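PDB 4RNZ: conserved hypothetical secreted protein from Helicobacter pylori, which is a cell shape-determining M23B-family metallopeptidase that carries a zinc ion and probably cleaves peptide bonds in peptidoglycan. Local coordinates for residues 9-12 with 13-17; 18-21 with 22-26; 224-227 with 228-232; 272-275 with 276-280; 341-344 with 345-349. One frame throughout, in Å; residues are numbered along the deposited sequence.

Contact 1: residues 9-12 with 13-17; sequences LTLL and GFLEK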
loop_
_atom_site.group_PDB
_atom_site.type_symbol
_atom_site.label_atom_id
_atom_site.label_comp_id
_atom_site.label_asym_id
_atom_site.label_seq_id
_atom_site.Cartn_x
_atom_site.Cartn_y
_atom_site.Cartn_z
ATOM N N LEU A 9 19.977 -0.298 -3.629
ATOM C CA LEU A 9 20.657 0.536 -2.638
ATOM C C LEU A 9 19.835 0.850 -1.377
ATOM O O LEU A 9 18.616 0.850 -1.406
ATOM C CB LEU A 9 21.111 1.822 -3.296
ATOM C CG LEU A 9 22.133 1.653 -4.422
ATOM C CD1 LEU A 9 22.549 3.017 -4.950
ATOM C CD2 LEU A 9 23.341 0.839 -3.961
ATOM N N THR A 10 20.515 1.057 -0.256
ATOM C CA THR A 10 19.926 1.705 0.901
ATOM C C THR A 10 20.168 3.221 0.763
ATOM O O THR A 10 20.884 3.650 -0.127
ATOM C CB THR A 10 20.604 1.246 2.193
ATOM O OG1 THR A 10 22.029 1.408 2.044
ATOM C CG2 THR A 10 20.273 -0.212 2.487
ATOM N N LEU A 11 19.574 4.021 1.643
ATOM C CA LEU A 11 19.855 5.450 1.630
ATOM C C LEU A 11 21.375 5.622 1.798
ATOM O O LEU A 11 22.031 6.307 1.043
ATOM C CB LEU A 11 19.060 6.165 2.722
ATOM C CG LEU A 11 19.401 7.633 2.941
ATOM C CD1 LEU A 11 19.234 8.444 1.647
ATOM C CD2 LEU A 11 18.574 8.213 4.071
ATOM N N LEU A 12 21.942 4.918 2.763
ATOM C CA LEU A 12 23.363 5.052 3.069
ATOM C C LEU A 12 24.231 4.666 1.869
ATOM O O LEU A 12 25.176 5.383 1.488
ATOM C CB LEU A 12 23.659 4.190 4.291
ATOM C CG LEU A 12 24.860 4.385 5.181
ATOM C CD1 LEU A 12 25.067 5.842 5.563
ATOM C CD2 LEU A 12 24.633 3.497 6.408
ATOM N N GLY A 13 23.886 3.551 1.240
ATOM C CA GLY A 13 24.563 3.141 0.033
ATOM C C GLY A 13 24.433 4.188 -1.046
ATOM O O GLY A 13 25.371 4.415 -1.780
ATOM N N PHE A 14 23.269 4.845 -1.151
ATOM C CA PHE A 14 23.105 5.898 -2.147
ATOM C C PHE A 14 24.011 7.101 -1.822
ATOM O O PHE A 14 24.611 7.715 -2.716
ATOM C CB PHE A 14 21.620 6.305 -2.233
ATOM C CG PHE A 14 21.332 7.370 -3.240
ATOM C CD1 PHE A 14 21.153 7.051 -4.583
ATOM C CD2 PHE A 14 21.217 8.694 -2.850
ATOM C CE1 PHE A 14 20.883 8.044 -5.504
ATOM C CE2 PHE A 14 20.945 9.688 -3.772
ATOM C CZ PHE A 14 20.785 9.373 -5.097
ATOM N N LEU A 15 24.096 7.446 -0.545
ATOM C CA LEU A 15 24.940 8.569 -0.136
ATOM C C LEU A 15 26.399 8.285 -0.483
ATOM O O LEU A 15 27.076 9.111 -1.108
ATOM C CB LEU A 15 24.805 8.830 1.349
ATOM C CG LEU A 15 23.440 9.269 1.857
ATOM C CD1 LEU A 15 23.569 9.685 3.307
ATOM C CD2 LEU A 15 22.904 10.425 1.020
ATOM N N GLU A 16 26.855 7.103 -0.085
ATOM C CA GLU A 16 28.221 6.591 -0.389
ATOM C C GLU A 16 28.522 6.606 -1.882
ATOM O O GLU A 16 29.510 7.169 -2.317
ATOM C CB GLU A 16 28.375 5.159 0.161
ATOM C CG GLU A 16 29.657 4.428 -0.235
ATOM C CD GLU A 16 29.802 3.077 0.458
ATOM O OE1 GLU A 16 28.857 2.252 0.376
ATOM O OE2 GLU A 16 30.855 2.841 1.097
ATOM N N LYS A 17 27.634 6.026 -2.680
ATOM C CA LYS A 17 27.846 5.973 -4.135
ATOM C C LYS A 17 27.996 7.336 -4.773
ATOM O O LYS A 17 28.685 7.481 -5.780
ATOM C CB LYS A 17 26.691 5.230 -4.816
ATOM C CG LYS A 17 27.011 4.742 -6.214
ATOM C CD LYS A 17 26.620 3.276 -6.372
ATOM C CE LYS A 17 27.158 2.681 -7.666
ATOM N NZ LYS A 17 26.445 3.220 -8.854
#

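Contact 2: residues 18-21 with 22-26; sequences NHIP and QKLYY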
loop_
_atom_site.group_PDB
_atom_site.type_symbol
_atom_site.label_atom_id
_atom_site.label_comp_id
_atom_site.label_asym_id
_atom_site.label_seq_id
_atom_site.Cartn_x
_atom_site.Cartn_y
_atom_site.Cartn_z
ATOM N N ASN A 18 27.332 8.333 -4.203
ATOM C CA ASN A 18 27.369 9.673 -4.737
ATOM C C ASN A 18 28.232 10.624 -3.935
ATOM O O ASN A 18 28.112 11.813 -4.104
ATOM C CB ASN A 18 25.941 10.222 -4.845
ATOM C CG ASN A 18 25.151 9.511 -5.914
ATOM O OD1 ASN A 18 25.324 9.785 -7.098
ATOM N ND2 ASN A 18 24.325 8.551 -5.510
ATOM N N HIS A 19 29.059 10.096 -3.039
ATOM C CA HIS A 19 30.057 10.895 -2.332
ATOM C C HIS A 19 29.426 12.016 -1.518
ATOM O O HIS A 19 29.929 13.136 -1.497
ATOM C CB HIS A 19 31.077 11.465 -3.324
ATOM C CG HIS A 19 31.555 10.473 -4.337
ATOM N ND1 HIS A 19 32.370 9.411 -4.014
ATOM C CD2 HIS A 19 31.324 10.379 -5.666
ATOM C CE1 HIS A 19 32.623 8.704 -5.100
ATOM N NE2 HIS A 19 31.998 9.270 -6.116
ATOM N N ILE A 20 28.301 11.714 -0.881
ATOM C CA ILE A 20 27.640 12.637 0.022
ATOM C C ILE A 20 28.029 12.167 1.416
ATOM O O ILE A 20 27.964 10.981 1.688
ATOM C CB ILE A 20 26.112 12.587 -0.143
ATOM C CG1 ILE A 20 25.729 13.035 -1.556
ATOM C CG2 ILE A 20 25.424 13.443 0.920
ATOM C CD1 ILE A 20 24.365 12.553 -2.012
ATOM N N PRO A 21 28.452 13.085 2.295
ATOM C CA PRO A 21 28.855 12.646 3.623
ATOM C C PRO A 21 27.780 11.820 4.332
ATOM O O PRO A 21 26.620 12.239 4.455
ATOM C CB PRO A 21 29.080 13.964 4.373
ATOM C CG PRO A 21 29.427 14.953 3.302
ATOM C CD PRO A 21 28.587 14.543 2.125
ATOM N N GLN A 22 28.191 10.678 4.848
ATOM C CA GLN A 22 27.276 9.718 5.408
ATOM C C GLN A 22 26.654 10.159 6.723
ATOM O O GLN A 22 25.632 9.600 7.138
ATOM C CB GLN A 22 27.962 8.356 5.521
ATOM C CG GLN A 22 28.049 7.662 4.164
ATOM C CD GLN A 22 29.058 6.524 4.125
ATOM O OE1 GLN A 22 28.898 5.509 4.795
ATOM N NE2 GLN A 22 30.081 6.676 3.291
ATOM N N LYS A 23 27.235 11.174 7.367
ATOM C CA LYS A 23 26.625 11.751 8.573
ATOM C C LYS A 23 25.252 12.304 8.300
ATOM O O LYS A 23 24.460 12.497 9.217
ATOM C CB LYS A 23 27.487 12.862 9.154
ATOM C CG LYS A 23 27.536 14.125 8.314
ATOM C CD LYS A 23 28.570 15.103 8.865
ATOM C CE LYS A 23 29.059 16.049 7.770
ATOM N NZ LYS A 23 30.135 16.920 8.293
ATOM N N LEU A 24 24.997 12.651 7.044
ATOM C CA LEU A 24 23.659 13.064 6.640
ATOM C C LEU A 24 22.622 12.004 7.045
ATOM O O LEU A 24 21.528 12.330 7.481
ATOM C CB LEU A 24 23.631 13.353 5.133
ATOM C CG LEU A 24 22.426 14.129 4.609
ATOM C CD1 LEU A 24 22.264 15.455 5.332
ATOM C CD2 LEU A 24 22.556 14.353 3.102
ATOM N N TYR A 25 22.974 10.734 6.924
ATOM C CA TYR A 25 22.164 9.651 7.495
ATOM C C TYR A 25 22.379 9.439 9.009
ATOM O O TYR A 25 21.422 9.395 9.776
ATOM C CB TYR A 25 22.412 8.323 6.756
ATOM C CG TYR A 25 21.708 7.165 7.412
ATOM C CD1 TYR A 25 20.347 6.967 7.239
ATOM C CD2 TYR A 25 22.396 6.297 8.255
ATOM C CE1 TYR A 25 19.694 5.924 7.861
ATOM C CE2 TYR A 25 21.743 5.255 8.891
ATOM C CZ TYR A 25 20.390 5.069 8.678
ATOM O OH TYR A 25 19.758 4.025 9.292
ATOM N N TYR A 26 23.628 9.293 9.439
ATOM C CA TYR A 26 23.907 8.913 10.831
ATOM C C TYR A 26 23.338 9.904 11.819
ATOM O O TYR A 26 22.848 9.501 12.878
ATOM C CB TYR A 26 25.407 8.705 11.059
ATOM C CG TYR A 26 25.982 7.528 10.306
ATOM C CD1 TYR A 26 25.496 6.250 10.511
ATOM C CD2 TYR A 26 27.021 7.689 9.392
ATOM C CE1 TYR A 26 26.016 5.159 9.829
ATOM C CE2 TYR A 26 27.551 6.601 8.709
ATOM C CZ TYR A 26 27.042 5.344 8.929
ATOM O OH TYR A 26 27.556 4.260 8.254
HETATM O O HOH W 1 29.759 9.056 1.496
#

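Contact 3: residues 224-227 with 228-232; sequences YAAK and HGSLI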
loop_
_atom_site.group_PDB
_atom_site.type_symbol
_atom_site.label_atom_id
_atom_site.label_comp_id
_atom_site.label_asym_id
_atom_site.label_seq_id
_atom_site.Cartn_x
_atom_site.Cartn_y
_atom_site.Cartn_z
ATOM N N TYR A 224 6.062 -0.755 19.556
ATOM C CA TYR A 224 5.601 -1.440 20.759
ATOM C C TYR A 224 6.791 -1.513 21.679
ATOM O O TYR A 224 7.769 -2.183 21.348
ATOM C CB TYR A 224 5.175 -2.865 20.454
ATOM C CG TYR A 224 3.874 -3.063 19.692
ATOM C CD1 TYR A 224 2.633 -2.838 20.289
ATOM C CD2 TYR A 224 3.889 -3.550 18.379
ATOM C CE1 TYR A 224 1.457 -3.058 19.594
ATOM C CE2 TYR A 224 2.726 -3.778 17.690
ATOM C CZ TYR A 224 1.510 -3.539 18.299
ATOM O OH TYR A 224 0.359 -3.774 17.582
ATOM N N ALA A 225 6.740 -0.800 22.796
ATOM C CA ALA A 225 7.805 -0.912 23.801
ATOM C C ALA A 225 7.704 -2.296 24.437
ATOM O O ALA A 225 6.637 -2.716 24.861
ATOM C CB ALA A 225 7.683 0.183 24.855
ATOM N N ALA A 226 8.804 -3.027 24.430
ATOM C CA ALA A 226 8.847 -4.340 25.031
ATOM C C ALA A 226 10.233 -4.633 25.537
ATOM O O ALA A 226 11.197 -4.027 25.109
ATOM C CB ALA A 226 8.460 -5.386 24.021
ATOM N N LYS A 227 10.321 -5.619 26.407
ATOM C CA LYS A 227 11.596 -6.083 26.934
ATOM C C LYS A 227 12.449 -6.716 25.876
ATOM O O LYS A 227 11.968 -7.469 25.013
ATOM C CB LYS A 227 11.363 -7.098 28.056
ATOM C CG LYS A 227 12.646 -7.710 28.593
ATOM C CD LYS A 227 12.458 -8.293 29.978
ATOM C CE LYS A 227 13.797 -8.654 30.595
ATOM N NZ LYS A 227 13.662 -8.709 32.075
ATOM N N HIS A 228 13.744 -6.435 25.956
ATOM C CA HIS A 228 14.699 -7.062 25.060
ATOM C C HIS A 228 14.546 -8.572 25.174
ATOM O O HIS A 228 14.438 -9.106 26.286
ATOM C CB HIS A 228 16.125 -6.611 25.400
ATOM C CG HIS A 228 17.138 -7.059 24.403
ATOM N ND1 HIS A 228 17.701 -8.315 24.436
ATOM C CD2 HIS A 228 17.652 -6.444 23.313
ATOM C CE1 HIS A 228 18.529 -8.454 23.416
ATOM N NE2 HIS A 228 18.513 -7.334 22.716
ATOM N N GLY A 229 14.483 -9.270 24.041
ATOM C CA GLY A 229 14.284 -10.725 24.053
ATOM C C GLY A 229 12.840 -11.199 24.001
ATOM O O GLY A 229 12.587 -12.392 23.817
ATOM N N SER A 230 11.882 -10.286 24.144
ATOM C CA SER A 230 10.467 -10.659 24.084
ATOM C C SER A 230 10.138 -11.404 22.763
ATOM O O SER A 230 10.622 -11.045 21.683
ATOM C CB SER A 230 9.587 -9.404 24.213
ATOM O OG SER A 230 9.707 -8.776 25.470
ATOM N N LEU A 231 9.343 -12.457 22.856
ATOM C CA LEU A 231 8.949 -13.201 21.687
ATOM C C LEU A 231 8.072 -12.375 20.739
ATOM O O LEU A 231 7.156 -11.682 21.170
ATOM C CB LEU A 231 8.216 -14.468 22.073
ATOM C CG LEU A 231 9.026 -15.451 22.924
ATOM C CD1 LEU A 231 8.263 -16.755 23.041
ATOM C CD2 LEU A 231 10.407 -15.683 22.344
ATOM N N ILE A 232 8.370 -12.485 19.441
ATOM C CA ILE A 232 7.595 -11.845 18.386
ATOM C C ILE A 232 6.944 -12.952 17.582
ATOM O O ILE A 232 7.610 -13.906 17.145
ATOM C CB ILE A 232 8.481 -10.986 17.457
ATOM C CG1 ILE A 232 9.207 -9.901 18.280
ATOM C CG2 ILE A 232 7.635 -10.335 16.357
ATOM C CD1 ILE A 232 10.348 -9.232 17.544
#

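Contact 4: residues 272-275 with 276-280; sequences NGLK and KGSFV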
loop_
_atom_site.group_PDB
_atom_site.type_symbol
_atom_site.label_atom_id
_atom_site.label_comp_id
_atom_site.label_asym_id
_atom_site.label_seq_id
_atom_site.Cartn_x
_atom_site.Cartn_y
_atom_site.Cartn_z
ATOM N N ASN A 272 14.998 -19.750 14.726
ATOM C CA ASN A 272 15.698 -20.835 14.047
ATOM C C ASN A 272 14.956 -21.433 12.850
ATOM O O ASN A 272 13.800 -21.842 12.953
ATOM C CB ASN A 272 16.017 -21.962 15.034
ATOM C CG ASN A 272 17.046 -22.940 14.475
ATOM O OD1 ASN A 272 16.715 -23.844 13.703
ATOM N ND2 ASN A 272 18.300 -22.744 14.846
ATOM N N GLY A 273 15.618 -21.483 11.702
ATOM C CA GLY A 273 15.038 -22.136 10.543
ATOM C C GLY A 273 14.100 -21.272 9.730
ATOM O O GLY A 273 13.657 -21.684 8.653
ATOM N N LEU A 274 13.791 -20.073 10.212
ATOM C CA LEU A 274 13.011 -19.152 9.406
ATOM C C LEU A 274 13.887 -18.669 8.242
ATOM O O LEU A 274 15.027 -18.305 8.462
ATOM C CB LEU A 274 12.585 -17.955 10.259
ATOM C CG LEU A 274 11.576 -17.020 9.602
ATOM C CD1 LEU A 274 10.229 -17.716 9.469
ATOM C CD2 LEU A 274 11.461 -15.730 10.405
ATOM N N LYS A 275 13.362 -18.652 7.024
ATOM C CA LYS A 275 14.105 -18.046 5.916
ATOM C C LYS A 275 13.211 -17.472 4.842
ATOM O O LYS A 275 12.011 -17.778 4.749
ATOM C CB LYS A 275 15.077 -19.058 5.287
ATOM C CG LYS A 275 14.397 -20.159 4.497
ATOM C CD LYS A 275 15.262 -21.405 4.331
ATOM C CE LYS A 275 14.381 -22.606 3.986
ATOM N NZ LYS A 275 15.151 -23.818 3.575
ATOM N N LYS A 276 13.824 -16.639 4.014
ATOM C CA LYS A 276 13.207 -16.184 2.782
ATOM C C LYS A 276 12.413 -17.315 2.141
ATOM O O LYS A 276 12.886 -18.439 2.024
ATOM C CB LYS A 276 14.296 -15.690 1.838
ATOM C CG LYS A 276 13.827 -14.705 0.793
ATOM C CD LYS A 276 14.983 -13.808 0.371
ATOM C CE LYS A 276 14.590 -12.810 -0.705
ATOM N NZ LYS A 276 13.675 -13.388 -1.731
ATOM N N GLY A 277 11.179 -17.027 1.753
ATOM C CA GLY A 277 10.299 -18.059 1.244
ATOM C C GLY A 277 9.594 -18.950 2.256
ATOM O O GLY A 277 8.696 -19.701 1.867
ATOM N N SER A 278 9.957 -18.896 3.541
ATOM C CA SER A 278 9.251 -19.724 4.537
ATOM C C SER A 278 7.786 -19.336 4.564
ATOM O O SER A 278 7.465 -18.157 4.515
ATOM C CB SER A 278 9.793 -19.537 5.952
ATOM O OG SER A 278 11.118 -20.020 6.102
ATOM N N PHE A 279 6.908 -20.327 4.615
ATOM C CA PHE A 279 5.515 -20.072 4.923
ATOM C C PHE A 279 5.372 -20.020 6.443
ATOM O O PHE A 279 5.912 -20.891 7.137
ATOM C CB PHE A 279 4.617 -21.132 4.310
ATOM C CG PHE A 279 4.479 -20.996 2.826
ATOM C CD1 PHE A 279 5.501 -21.413 1.978
ATOM C CD2 PHE A 279 3.345 -20.418 2.274
ATOM C CE1 PHE A 279 5.380 -21.278 0.605
ATOM C CE2 PHE A 279 3.217 -20.282 0.901
ATOM C CZ PHE A 279 4.238 -20.705 0.068
ATOM N N VAL A 280 4.697 -18.983 6.946
ATOM C CA VAL A 280 4.437 -18.833 8.393
ATOM C C VAL A 280 2.955 -18.825 8.722
ATOM O O VAL A 280 2.122 -18.469 7.889
ATOM C CB VAL A 280 5.051 -17.542 8.973
ATOM C CG1 VAL A 280 6.532 -17.423 8.601
ATOM C CG2 VAL A 280 4.281 -16.318 8.510
#

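Contact 5: residues 341-344 with 345-349; sequences QKLE and ELLKT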
loop_
_atom_site.group_PDB
_atom_site.type_symbol
_atom_site.label_atom_id
_atom_site.label_comp_id
_atom_site.label_asym_id
_atom_site.label_seq_id
_atom_site.Cartn_x
_atom_site.Cartn_y
_atom_site.Cartn_z
ATOM N N GLN A 341 -26.299 3.829 -8.668
ATOM C CA GLN A 341 -27.206 4.409 -9.663
ATOM C C GLN A 341 -26.422 4.836 -10.891
ATOM O O GLN A 341 -26.807 4.558 -12.015
ATOM C CB GLN A 341 -27.941 5.618 -9.087
ATOM C CG GLN A 341 -29.229 5.247 -8.372
ATOM C CD GLN A 341 -29.642 6.248 -7.302
ATOM O OE1 GLN A 341 -29.154 7.381 -7.248
ATOM N NE2 GLN A 341 -30.543 5.822 -6.435
ATOM N N LYS A 342 -25.304 5.502 -10.657
ATOM C CA LYS A 342 -24.477 5.949 -11.764
ATOM C C LYS A 342 -23.903 4.772 -12.535
ATOM O O LYS A 342 -23.914 4.788 -13.761
ATOM C CB LYS A 342 -23.391 6.916 -11.274
ATOM C CG LYS A 342 -22.214 7.098 -12.204
ATOM C CD LYS A 342 -22.605 7.622 -13.567
ATOM C CE LYS A 342 -23.044 9.046 -13.512
ATOM N NZ LYS A 342 -22.986 9.572 -14.899
ATOM N N LEU A 343 -23.422 3.736 -11.855
ATOM C CA LEU A 343 -22.910 2.571 -12.574
ATOM C C LEU A 343 -23.976 1.959 -13.511
ATOM O O LEU A 343 -23.684 1.608 -14.660
ATOM C CB LEU A 343 -22.356 1.516 -11.616
ATOM C CG LEU A 343 -21.879 0.224 -12.285
ATOM C CD1 LEU A 343 -20.753 0.491 -13.289
ATOM C CD2 LEU A 343 -21.448 -0.798 -11.249
ATOM N N GLU A 344 -25.203 1.820 -13.028
ATOM C CA GLU A 344 -26.285 1.285 -13.870
ATOM C C GLU A 344 -26.491 2.096 -15.126
ATOM O O GLU A 344 -26.605 1.533 -16.225
ATOM C CB GLU A 344 -27.609 1.209 -13.087
ATOM C CG GLU A 344 -27.625 0.093 -12.051
ATOM C CD GLU A 344 -27.104 -1.237 -12.601
ATOM O OE1 GLU A 344 -27.578 -1.682 -13.687
ATOM O OE2 GLU A 344 -26.218 -1.838 -11.944
ATOM N N GLU A 345 -26.514 3.417 -14.956
ATOM C CA GLU A 345 -26.656 4.332 -16.073
ATOM C C GLU A 345 -25.527 4.181 -17.076
ATOM O O GLU A 345 -25.768 4.234 -18.273
ATOM C CB GLU A 345 -26.756 5.789 -15.598
ATOM C CG GLU A 345 -28.067 6.087 -14.875
ATOM C CD GLU A 345 -28.143 7.494 -14.307
ATOM O OE1 GLU A 345 -27.347 8.360 -14.733
ATOM O OE2 GLU A 345 -29.004 7.728 -13.431
ATOM N N LEU A 346 -24.299 3.993 -16.588
ATOM C CA LEU A 346 -23.141 3.809 -17.476
ATOM C C LEU A 346 -23.206 2.492 -18.219
ATOM O O LEU A 346 -22.825 2.421 -19.396
ATOM C CB LEU A 346 -21.819 3.898 -16.696
ATOM C CG LEU A 346 -21.458 5.291 -16.175
ATOM C CD1 LEU A 346 -20.308 5.198 -15.163
ATOM C CD2 LEU A 346 -21.110 6.214 -17.343
ATOM N N LEU A 347 -23.667 1.441 -17.535
ATOM C CA LEU A 347 -23.852 0.141 -18.178
ATOM C C LEU A 347 -24.947 0.239 -19.237
ATOM O O LEU A 347 -24.835 -0.388 -20.282
ATOM C CB LEU A 347 -24.200 -0.956 -17.180
ATOM C CG LEU A 347 -23.061 -1.443 -16.274
ATOM C CD1 LEU A 347 -23.646 -2.120 -15.052
ATOM C CD2 LEU A 347 -22.091 -2.373 -16.994
ATOM N N LYS A 348 -25.975 1.044 -19.001
ATOM C CA LYS A 348 -27.038 1.183 -20.006
ATOM C C LYS A 348 -26.524 1.886 -21.244
ATOM O O LYS A 348 -27.032 1.663 -22.328
ATOM C CB LYS A 348 -28.249 1.978 -19.497
ATOM C CG LYS A 348 -28.952 1.490 -18.234
ATOM C CD LYS A 348 -28.842 -0.012 -17.944
ATOM C CE LYS A 348 -29.432 -0.907 -19.029
ATOM N NZ LYS A 348 -30.742 -0.418 -19.542
ATOM N N THR A 349 -25.543 2.764 -21.077
ATOM C CA THR A 349 -25.117 3.631 -22.171
ATOM C C THR A 349 -23.812 3.205 -22.834
ATOM O O THR A 349 -23.288 3.932 -23.662
ATOM C CB THR A 349 -24.988 5.077 -21.696
ATOM O OG1 THR A 349 -24.151 5.123 -20.523
ATOM C CG2 THR A 349 -26.356 5.627 -21.363
#

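Contact 1: residues 9-12 with 13-17
The ring of Phe14 takes the methyl CD1 of Leu9 at its edge, near the ring plane. Leu9 CD1 lies 4.3 Å from Phe14 CD1. The same methyl, Leu9 CD1, is 4.1 Å from Phe14 CA, and so rests against the base of the side chain as well. The indole of Trp6 is the second flat group here; it meets the Phe14 ring with the two planes about 35° apart. Thr10 is the N-cap of helix 11-17. Its OG1 sits between the backbone N and the carbonyl carbon (chi1 52°), and this turns the oxygen back over the first turn. Thr10 OG1 accepts from Gly13 N at 2.9 Å, with an N-H...O angle of 161°. An amide of the first turn, which has no carbonyl one turn earlier in the helix to bond to, is thereby satisfied. The carbonyl of the same threonine takes Phe14 N, with Thr10 O to Phe14 N at 2.9 Å. Regular helical bonds follow: Leu15 N to Leu11 O is 2.8 Å, and Glu16 N to Leu12 O is 2.9 Å. On the buried side Leu11 CD1 packs on Leu15 CD2 at 4.2 Å. Leu15 CG also sits close over the carbonyl oxygen of Leu11. These two leucines form an apolar pair one helical turn apart. Glu16 and Lys17 lie on the exposed side. The leucine pair faces Ile70 of strand 66-73 and Tyr25 of helix 23-26, while Leu12 reaches both Tyr25 and Tyr26 of that helix.

Contact 2: residues 18-21 with 22-26
Two kinds of polar link tie Ile20 and Pro21 to the residues that follow. The first is direct: Leu24 N donates to Pro21 O at 3.1 Å. The donor stands above the carbonyl plane of Pro21, 41° out of it, as the chain bends into helix 23-26. The second runs through a water. This water donates to Ile20 O at 2.6 Å and accepts from Gln22 NE2 at 3.0 Å. Gln22 CG lies beside its own backbone N (chi1 -77°), which points the side chain back toward Ile20 O; the extended chain then brings NE2 to the water.

The apolar contacts lie beside these bonds. Ile20 CG2 meets Leu24 CD2 at 3.7 Å, and the two side chains cross obliquely. CG2 is the branch anti to the backbone N of Ile20. On the exposed side, Lys23 CE passes Pro21 CB at 4.0 Å.

The loop itself starts from a Schellman motif that ends helix 11-17, with His19 at positive phi as its C-prime residue. Tyr77 of strand 76-83 touches Ile20, Pro21 and Leu24. The join thus combines one apolar contact, Ile20 on Leu24, with a water that bonds both a loop carbonyl and a side-chain amide.

Contact 3: residues 224-227 with 228-232
The first torsion of Ser230 brings its hydroxyl to the turn. Its OG lies anti to the carbonyl carbon and beside its own backbone N (chi1 -65°). Hydroxyl and amide therefore point to the same acceptor, the carbonyl oxygen of Lys227. Ser230 OG donates to Lys227 O at 2.7 Å. Ser230 N donates to Lys227 O at 2.9 Å, with an N-H...O angle of 157°. Both donors are tilted from the carbonyl plane, the amide more than the hydroxyl.

The bond from the amide closes a type II beta turn from Lys227 to Ser230. Gly229 holds its third position at a positive phi of 91°, where a glycine is commonly found in this turn type.

Ser230 also packs against the incoming chain. Ser230 OG is 3.5 Å from Lys227 CB and 3.9 Å from Ala226 CB. The Lys227 side chain starts close to the next peptide, with Lys227 CG 3.1 Å from His228 N. It then runs out extended into an exposed position. His228 CB turns away as well.

The turn lies in the M23 peptidase region and links strand 222-225 to strand 231-233. Gly229 and Ser230 make backbone hydrogen bonds with Val289 of strand 285-289, and Gly229 O accepts from Arg288. The side chain of Ala226 is about 13 Å from the bound zinc ion, and Asp223, a zinc ligand, lies in strand 222-225. One carbonyl oxygen, gripped twice by one serine, thus fixes the bend and the rotation of the hydroxyl together.

Contact 4: residues 272-275 with 276-280
Leu274 and Val280 meet by their branches. Leu274 CD1 lies 3.8 Å from Val280 CG1, and the two side chains slant across each other. Leu274 CG is turned away from its own backbone N and lies beside its carbonyl carbon. This carries Leu274 CD1 forward over the turn, where it also touches Ser278 CB at 4.0 Å.

Ser278 holds the turn. Its OG stands beside its own N (chi1 -67°), and both bind one oxygen. Ser278 OG donates to Lys275 O at 2.8 Å, in the carbonyl plane and on a lone pair. Ser278 N donates to Lys275 O at 2.6 Å, with an N-H...O angle of 157°. The result is a type II beta turn from Lys275 to Ser278, with Gly277 in its third position at positive phi.

The two lysines differ in shape. Lys275 CG is wedged between its backbone N and carbonyl carbon (chi1 71°). Lys275 CG comes to 3.4 Å from Lys276 O, and the rest of the chain is extended. Lys276 leaves roughly at right angles to it and bends only at its end. Both are exposed.

The turn leads into strand 279-280, which pairs with strand 238-243. Gly277 and Ser278 make backbone hydrogen bonds with Val240, and Gly277 O accepts from Arg239. Leu274 and Val280 pack on Val240. Leu274 also reaches Val253 and Val280 reaches Ile255, both of strand 252-257.

Contact 5: residues 341-344 with 345-349
Lys342 lays the middle of its chain over Leu346, one helical turn on. Lys342 CD is 3.7 Å from Leu346 CG and 3.7 Å from Leu346 CD1. Two bends, at chi2 (59°) and chi3 (70°), turn the lysine forward along the helix, toward its C-terminal end. Its ammonium has Glu345 OE1 nearby, but Lys342 NZ to Glu345 OE1 is 4.5 Å, beyond a salt bridge. A weak bond runs from NZ to the carbonyl of His366 of the C-terminal His tag.

Leu343 and Leu347 make the next pair. Leu343 CG meets Leu347 CD1 at 4.0 Å. Glu344 OE2 lies 4.0 Å from Leu347 CD1, so a carboxylate oxygen also touches that methyl. Lys348 curls tightly, and Lys348 CG comes to 3.1 Å from Glu344 O. Beneath these contacts runs the regular backbone ladder, in which Leu347 N to Leu343 O is 2.9 Å.

This is the last part of the long helix 326-348. The chain leaves helical geometry at Thr349, and His350 ND1 bonds the carbonyl of Leu346. A bound nickel ion lies about 5 Å from the Leu346 side chain; His350 joins His366 and His368 of the tag at one nickel ion. Phe363 touches both Lys342 and Leu346. Leu343 packs on Met158 and Met160 of strand 153-163, Tyr169 of strand 166-172 and Ala138 of strand 136-146.

How the contacts relate
Contacts 1 and 2 are neighbours, with centres 8 Å apart. They share the Schellman end of helix 11-17, where Leu15 O lies 2.9 Å from Ile20 N, a probable hydrogen bond. Contacts 3 and 4 are both type II turns in the M23 peptidase region, and they reach the same sheet. Their nearest atoms are about 8 Å apart. Contact 3 lies nearer the zinc site of Glu34, His219, Asp223 and His301. Glu34 comes from the N-terminal region, and the Leu11 side chain of contact 1 is about 11 Å from it. Contact 5 is remote: its centre is 48 to 56 Å from the others, beside nickel bound partly by the tag, not near the zinc.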